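One contact in two related proteins. Structure 1 is beta-glucosidase from Saccharopolyspora erythraea, which probably hydrolyses terminal, non-reducing beta-D-glucosyl residues, releasing beta-D-glucose: PDB 5M6G (chain A, 1.83 Å), residues Gly305-Asp310 and Ala334-Phe339. Structure 2 is Exo-1,3/1,4-beta-glucanase from Pseudoalteromonas sp.: PDB 3USZ (chain B, 2.10 Å), residues Gly289-Asp294 and Ala315-Ile320. Both blocks share one frame: the second was fitted to the first on N, CA, C and O of the twelve residues, RMSD 0.38 Å. Numbering follows each deposited sequence.

Structure 1 (5M6G); sequences GLVVSD and AGIDMF. With SOR (sorbitol), chain C.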
loop_
_atom_site.group_PDB
_atom_site.type_symbol
_atom_site.label_atom_id
_atom_site.label_comp_id
_atom_site.label_asym_id
_atom_site.label_seq_id
_atom_site.Cartn_x
_atom_site.Cartn_y
_atom_site.Cartn_z
ATOM N N GLY A 305 -17.175 -9.824 -6.005
ATOM C CA GLY A 305 -15.907 -9.753 -6.694
ATOM C C GLY A 305 -15.000 -10.918 -6.373
ATOM O O GLY A 305 -15.430 -11.972 -5.906
ATOM N N LEU A 306 -13.709 -10.703 -6.602
ATOM C CA LEU A 306 -12.701 -11.753 -6.524
ATOM C C LEU A 306 -12.030 -11.701 -5.156
ATOM O O LEU A 306 -11.365 -10.712 -4.836
ATOM C CB LEU A 306 -11.675 -11.548 -7.642
ATOM C CG LEU A 306 -10.655 -12.603 -8.066
ATOM C CD1 LEU A 306 -9.994 -12.122 -9.360
ATOM C CD2 LEU A 306 -9.618 -12.852 -6.988
ATOM N N VAL A 307 -12.173 -12.765 -4.365
ATOM C CA VAL A 307 -11.488 -12.860 -3.077
ATOM C C VAL A 307 -10.157 -13.575 -3.283
ATOM O O VAL A 307 -10.121 -14.741 -3.699
ATOM C CB VAL A 307 -12.349 -13.593 -2.037
ATOM C CG1 VAL A 307 -11.594 -13.686 -0.714
ATOM C CG2 VAL A 307 -13.672 -12.882 -1.874
ATOM N N VAL A 308 -9.057 -12.886 -2.984
ATOM C CA VAL A 308 -7.722 -13.437 -3.188
ATOM C C VAL A 308 -7.045 -13.625 -1.836
ATOM O O VAL A 308 -7.246 -12.829 -0.909
ATOM C CB VAL A 308 -6.891 -12.538 -4.130
ATOM C CG1 VAL A 308 -6.670 -11.157 -3.521
ATOM C CG2 VAL A 308 -5.565 -13.205 -4.503
ATOM N N SER A 309 -6.255 -14.694 -1.717
ATOM C CA SER A 309 -5.470 -14.918 -0.512
ATOM C C SER A 309 -4.268 -13.972 -0.463
ATOM O O SER A 309 -3.894 -13.348 -1.461
ATOM C CB SER A 309 -4.980 -16.369 -0.444
ATOM O OG SER A 309 -3.761 -16.543 -1.161
ATOM N N ASP A 310 -3.665 -13.861 0.726
ATOM C CA ASP A 310 -2.349 -13.247 0.825
ATOM C C ASP A 310 -1.291 -14.276 0.430
ATOM O O ASP A 310 -1.583 -15.446 0.154
ATOM C CB ASP A 310 -2.104 -12.685 2.233
ATOM C CG ASP A 310 -1.142 -11.482 2.234
ATOM O OD1 ASP A 310 -0.265 -11.388 1.335
ATOM O OD2 ASP A 310 -1.270 -10.624 3.141
ATOM N N ALA A 334 -13.340 -21.982 2.934
ATOM C CA ALA A 334 -13.650 -20.720 3.592
ATOM C C ALA A 334 -14.254 -19.705 2.629
ATOM O O ALA A 334 -14.865 -18.732 3.084
ATOM C CB ALA A 334 -12.398 -20.138 4.258
ATOM N N GLY A 335 -14.113 -19.905 1.313
ATOM C CA GLY A 335 -14.684 -18.993 0.344
ATOM C C GLY A 335 -13.680 -18.187 -0.468
ATOM O O GLY A 335 -14.104 -17.342 -1.263
ATOM N N ILE A 336 -12.375 -18.414 -0.304
ATOM C CA ILE A 336 -11.380 -17.694 -1.098
ATOM C C ILE A 336 -11.391 -18.208 -2.536
ATOM O O ILE A 336 -11.508 -19.413 -2.787
ATOM C CB ILE A 336 -9.991 -17.825 -0.446
ATOM C CG1 ILE A 336 -9.998 -17.139 0.923
ATOM C CG2 ILE A 336 -8.885 -17.211 -1.334
ATOM C CD1 ILE A 336 -8.677 -17.208 1.658
ATOM N N ASP A 337 -11.265 -17.293 -3.494
ATOM C CA ASP A 337 -11.397 -17.624 -4.914
ATOM C C ASP A 337 -10.070 -17.872 -5.613
ATOM O O ASP A 337 -9.992 -18.741 -6.489
ATOM C CB ASP A 337 -12.131 -16.502 -5.649
ATOM C CG ASP A 337 -13.476 -16.201 -5.043
ATOM O OD1 ASP A 337 -14.269 -17.149 -4.841
ATOM O OD2 ASP A 337 -13.734 -15.016 -4.742
ATOM N N MET A 338 -9.037 -17.100 -5.284
ATOM C CA MET A 338 -7.753 -17.185 -5.965
ATOM C C MET A 338 -6.652 -17.252 -4.920
ATOM O O MET A 338 -6.721 -16.577 -3.888
ATOM C CB MET A 338 -7.533 -15.986 -6.893
ATOM C CG MET A 338 -6.172 -15.979 -7.578
ATOM S SD MET A 338 -6.058 -14.728 -8.865
ATOM C CE MET A 338 -6.906 -15.556 -10.218
ATOM N N PHE A 339 -5.633 -18.061 -5.183
ATOM C CA PHE A 339 -4.624 -18.355 -4.177
ATOM C C PHE A 339 -3.263 -17.874 -4.642
ATOM O O PHE A 339 -2.744 -18.325 -5.672
ATOM C CB PHE A 339 -4.651 -19.841 -3.834
ATOM C CG PHE A 339 -5.918 -20.215 -3.142
ATOM C CD1 PHE A 339 -7.074 -20.440 -3.875
ATOM C CD2 PHE A 339 -5.989 -20.204 -1.760
ATOM C CE1 PHE A 339 -8.266 -20.715 -3.229
ATOM C CE2 PHE A 339 -7.162 -20.485 -1.115
ATOM C CZ PHE A 339 -8.300 -20.736 -1.842
HETATM C C1 SOR C . 0.111 -7.622 1.086
HETATM C C2 SOR C . 0.883 -7.680 -0.220
HETATM C C3 SOR C . 1.759 -8.930 -0.221
HETATM C C4 SOR C . 2.809 -8.865 -1.325
HETATM C C5 SOR C . 4.025 -9.755 -1.049
HETATM C C6 SOR C . 5.141 -9.344 -2.005
HETATM O O1 SOR C . -0.268 -6.299 1.379
HETATM O O2 SOR C . -0.023 -7.716 -1.309
HETATM O O3 SOR C . 0.932 -10.048 -0.416
HETATM O O4 SOR C . 2.227 -9.230 -2.560
HETATM O O5 SOR C . 4.466 -9.654 0.299
HETATM O O6 SOR C . 6.386 -9.831 -1.549
#
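Val307 O accepts two backbone N-H groups, from Met338 and from Asp337, whose N lies 2.8 Å away. In the TIM-barrel-like N-terminal domain of this family 3 glycoside hydrolase, strand 306-308 meets the chain that leaves helix 325-334 and runs into strand 339-341. Asp337 CG lies beside its own backbone N (chi1 -56°), and OD2 accepts Val307 N on its anti side at 2.8 Å. Lys298 and Arg365 form salt bridges with OD1, which would offset the buried charge. At the Schellman glycine, Gly335, the positive phi would press any CB against the preceding carbonyl. Ser309 N donates to Met338 O at 2.9 Å, completing a single beta bridge between Val308 and Met338. Among the apolar side chains, Leu306 CD2 reaches Met338 CB at 3.8 Å, and Val308 CG2 lies 4.2 Å from the same CB. Ile336 sets CG2 4.1 Å from Ser309 CB and also packs on Phe339. Small and polar, Ser309 has its OG 3.6 Å from Phe339 CA and hydrogen-bonded to Met340 N. Asp310 OD1 binds a sorbitol hydroxyl.

How the two compare
Both structures keep the same backbone frame: the carbonyl of Val307(A) and Val291(B) takes two N-H groups, and Asp337(A) and Asp318(B) each accept the N-H of that same valine. Val308(A), Ser309(A), Asp310(A) and their counterparts keep their side chains in place. The four exchanges are all between buried apolar residues. At Leu306(A) / Phe290(B) the CA atoms stand 0.9 Å apart and the CB atoms 1.7 Å apart, yet CG falls near CG, and CD2 of Leu306(A) and CD1 of Phe290(B) lie 0.7 Å apart after superposition. The touch on Met338(A) or Val319(B) is kept. CD2, CE1, CE2 and CZ of Phe290(B) have no counterpart in the leucine, nor CD1 of Leu306(A) in the ring. Met338(A) and Val319(B) share CB and the next carbon, CG beside CG1, 0.3 Å apart. The methionine continues to SD and CE, whereas the valine adds CG2, so a long flexible arm stands against a compact branch. Ile336(A) / Val317(B) is the mildest exchange: CG2 matches CG1 and CG1 matches CG2, each pair 0.7 Å apart. In Phe339(A) / Ile320(B), CG and CD2 overlie CG1 and CD1; the ring alone has CE1 and CZ, the isoleucine alone CG2, so flat bulk is exchanged for a branch close to the backbone. Sorbitol touches Asp310(A), whereas no ligand or ion is modelled beside Asp294(B).

Structure 2 (3USZ); sequences GFVVSD and AGVDVI.
Val291 O accepts two backbone N-H groups, Asp318 N and Val319 N, each at 2.9 Å. Asp318 CG lies beside its own backbone N (chi1 -56°), and OD2 accepts Val291 N at 2.8 Å on its anti side, 23° out of the carboxylate plane. Arg346 forms a salt bridge with OD1 and Lys282 one with OD2, which would offset the buried charge. At the Schellman glycine, Gly316, the positive phi would press any CB against the preceding carbonyl. Ser293 N donates to Val319 O at 3.0 Å, completing a single beta bridge between Val292 and Val319. Among the apolar side chains, Phe290 brings ring atom CD1 to 3.8 Å from Val319 CG2, and the ring also meets those of Phe354 and Trp157 edge-to-face. Val292 CG2 lies 4.2 Å from Val319 CB. Val317 sets CG1 4.0 Å from Ser293 CB and also packs on Ile320. Small and polar, Ser293 has its OG 3.5 Å from Ile320 CA and hydrogen-bonded to Met321 N.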
loop_
_atom_site.group_PDB
_atom_site.type_symbol
_atom_site.label_atom_id
_atom_site.label_comp_id
_atom_site.label_asym_id
_atom_site.label_seq_id
_atom_site.Cartn_x
_atom_site.Cartn_y
_atom_site.Cartn_z
ATOM N N GLY B 289 -17.338 -9.519 -6.157
ATOM C CA GLY B 289 -16.063 -9.779 -6.814
ATOM C C GLY B 289 -15.374 -11.047 -6.316
ATOM O O GLY B 289 -16.025 -11.943 -5.766
ATOM N N PHE B 290 -14.058 -11.131 -6.498
ATOM C CA PHE B 290 -13.306 -12.328 -6.089
ATOM C C PHE B 290 -12.379 -12.086 -4.899
ATOM O O PHE B 290 -11.829 -10.994 -4.738
ATOM C CB PHE B 290 -12.534 -12.953 -7.268
ATOM C CG PHE B 290 -11.354 -12.138 -7.754
ATOM C CD1 PHE B 290 -10.068 -12.441 -7.341
ATOM C CD2 PHE B 290 -11.529 -11.089 -8.641
ATOM C CE1 PHE B 290 -8.969 -11.698 -7.795
ATOM C CE2 PHE B 290 -10.437 -10.335 -9.102
ATOM C CZ PHE B 290 -9.162 -10.641 -8.678
ATOM N N VAL B 291 -12.220 -13.109 -4.061
ATOM C CA VAL B 291 -11.309 -13.029 -2.925
ATOM C C VAL B 291 -9.956 -13.618 -3.288
ATOM O O VAL B 291 -9.873 -14.745 -3.780
ATOM C CB VAL B 291 -11.862 -13.767 -1.684
ATOM C CG1 VAL B 291 -10.825 -13.789 -0.570
ATOM C CG2 VAL B 291 -13.151 -13.109 -1.204
ATOM N N VAL B 292 -8.896 -12.848 -3.062
ATOM C CA VAL B 292 -7.551 -13.365 -3.262
ATOM C C VAL B 292 -6.895 -13.531 -1.885
ATOM O O VAL B 292 -7.119 -12.712 -0.994
ATOM C CB VAL B 292 -6.707 -12.446 -4.195
ATOM C CG1 VAL B 292 -6.556 -11.033 -3.602
ATOM C CG2 VAL B 292 -5.349 -13.069 -4.472
ATOM N N SER B 293 -6.127 -14.610 -1.696
ATOM C CA SER B 293 -5.389 -14.802 -0.454
ATOM C C SER B 293 -4.078 -14.009 -0.449
ATOM O O SER B 293 -3.611 -13.557 -1.488
ATOM C CB SER B 293 -5.108 -16.282 -0.204
ATOM O OG SER B 293 -4.191 -16.805 -1.145
ATOM N N ASP B 294 -3.495 -13.841 0.732
ATOM C CA ASP B 294 -2.195 -13.183 0.860
ATOM C C ASP B 294 -1.063 -14.225 0.709
ATOM O O ASP B 294 -1.323 -15.419 0.580
ATOM C CB ASP B 294 -2.117 -12.398 2.189
ATOM C CG ASP B 294 -1.189 -11.169 2.108
ATOM O OD1 ASP B 294 -0.272 -11.161 1.267
ATOM O OD2 ASP B 294 -1.372 -10.208 2.888
ATOM N N ALA B 315 -13.663 -21.928 2.418
ATOM C CA ALA B 315 -14.060 -20.813 3.268
ATOM C C ALA B 315 -14.526 -19.616 2.451
ATOM O O ALA B 315 -15.235 -18.753 2.967
ATOM C CB ALA B 315 -12.916 -20.408 4.195
ATOM N N GLY B 316 -14.119 -19.558 1.184
ATOM C CA GLY B 316 -14.497 -18.447 0.329
ATOM C C GLY B 316 -13.361 -17.771 -0.430
ATOM O O GLY B 316 -13.590 -16.778 -1.129
ATOM N N VAL B 317 -12.139 -18.285 -0.305
ATOM C CA VAL B 317 -11.040 -17.768 -1.130
ATOM C C VAL B 317 -11.199 -18.259 -2.574
ATOM O O VAL B 317 -11.405 -19.449 -2.806
ATOM C CB VAL B 317 -9.665 -18.187 -0.596
ATOM C CG1 VAL B 317 -8.571 -17.770 -1.577
ATOM C CG2 VAL B 317 -9.410 -17.578 0.789
ATOM N N ASP B 318 -11.108 -17.340 -3.533
ATOM C CA ASP B 318 -11.330 -17.650 -4.945
ATOM C C ASP B 318 -10.044 -17.784 -5.770
ATOM O O ASP B 318 -9.990 -18.570 -6.734
ATOM C CB ASP B 318 -12.219 -16.577 -5.556
ATOM C CG ASP B 318 -13.527 -16.434 -4.813
ATOM O OD1 ASP B 318 -14.139 -17.485 -4.528
ATOM O OD2 ASP B 318 -13.924 -15.290 -4.484
ATOM N N VAL B 319 -9.026 -17.004 -5.408
ATOM C CA VAL B 319 -7.706 -17.085 -6.044
ATOM C C VAL B 319 -6.640 -17.255 -4.969
ATOM O O VAL B 319 -6.580 -16.478 -4.013
ATOM C CB VAL B 319 -7.381 -15.840 -6.905
ATOM C CG1 VAL B 319 -5.929 -15.898 -7.427
ATOM C CG2 VAL B 319 -8.370 -15.713 -8.053
ATOM N N ILE B 320 -5.809 -18.283 -5.124
ATOM C CA ILE B 320 -4.790 -18.606 -4.130
ATOM C C ILE B 320 -3.403 -18.059 -4.520
ATOM O O ILE B 320 -2.863 -18.403 -5.569
ATOM C CB ILE B 320 -4.690 -20.127 -3.930
ATOM C CG1 ILE B 320 -6.036 -20.694 -3.460
ATOM C CG2 ILE B 320 -3.585 -20.460 -2.938
ATOM C CD1 ILE B 320 -6.278 -20.519 -1.955
#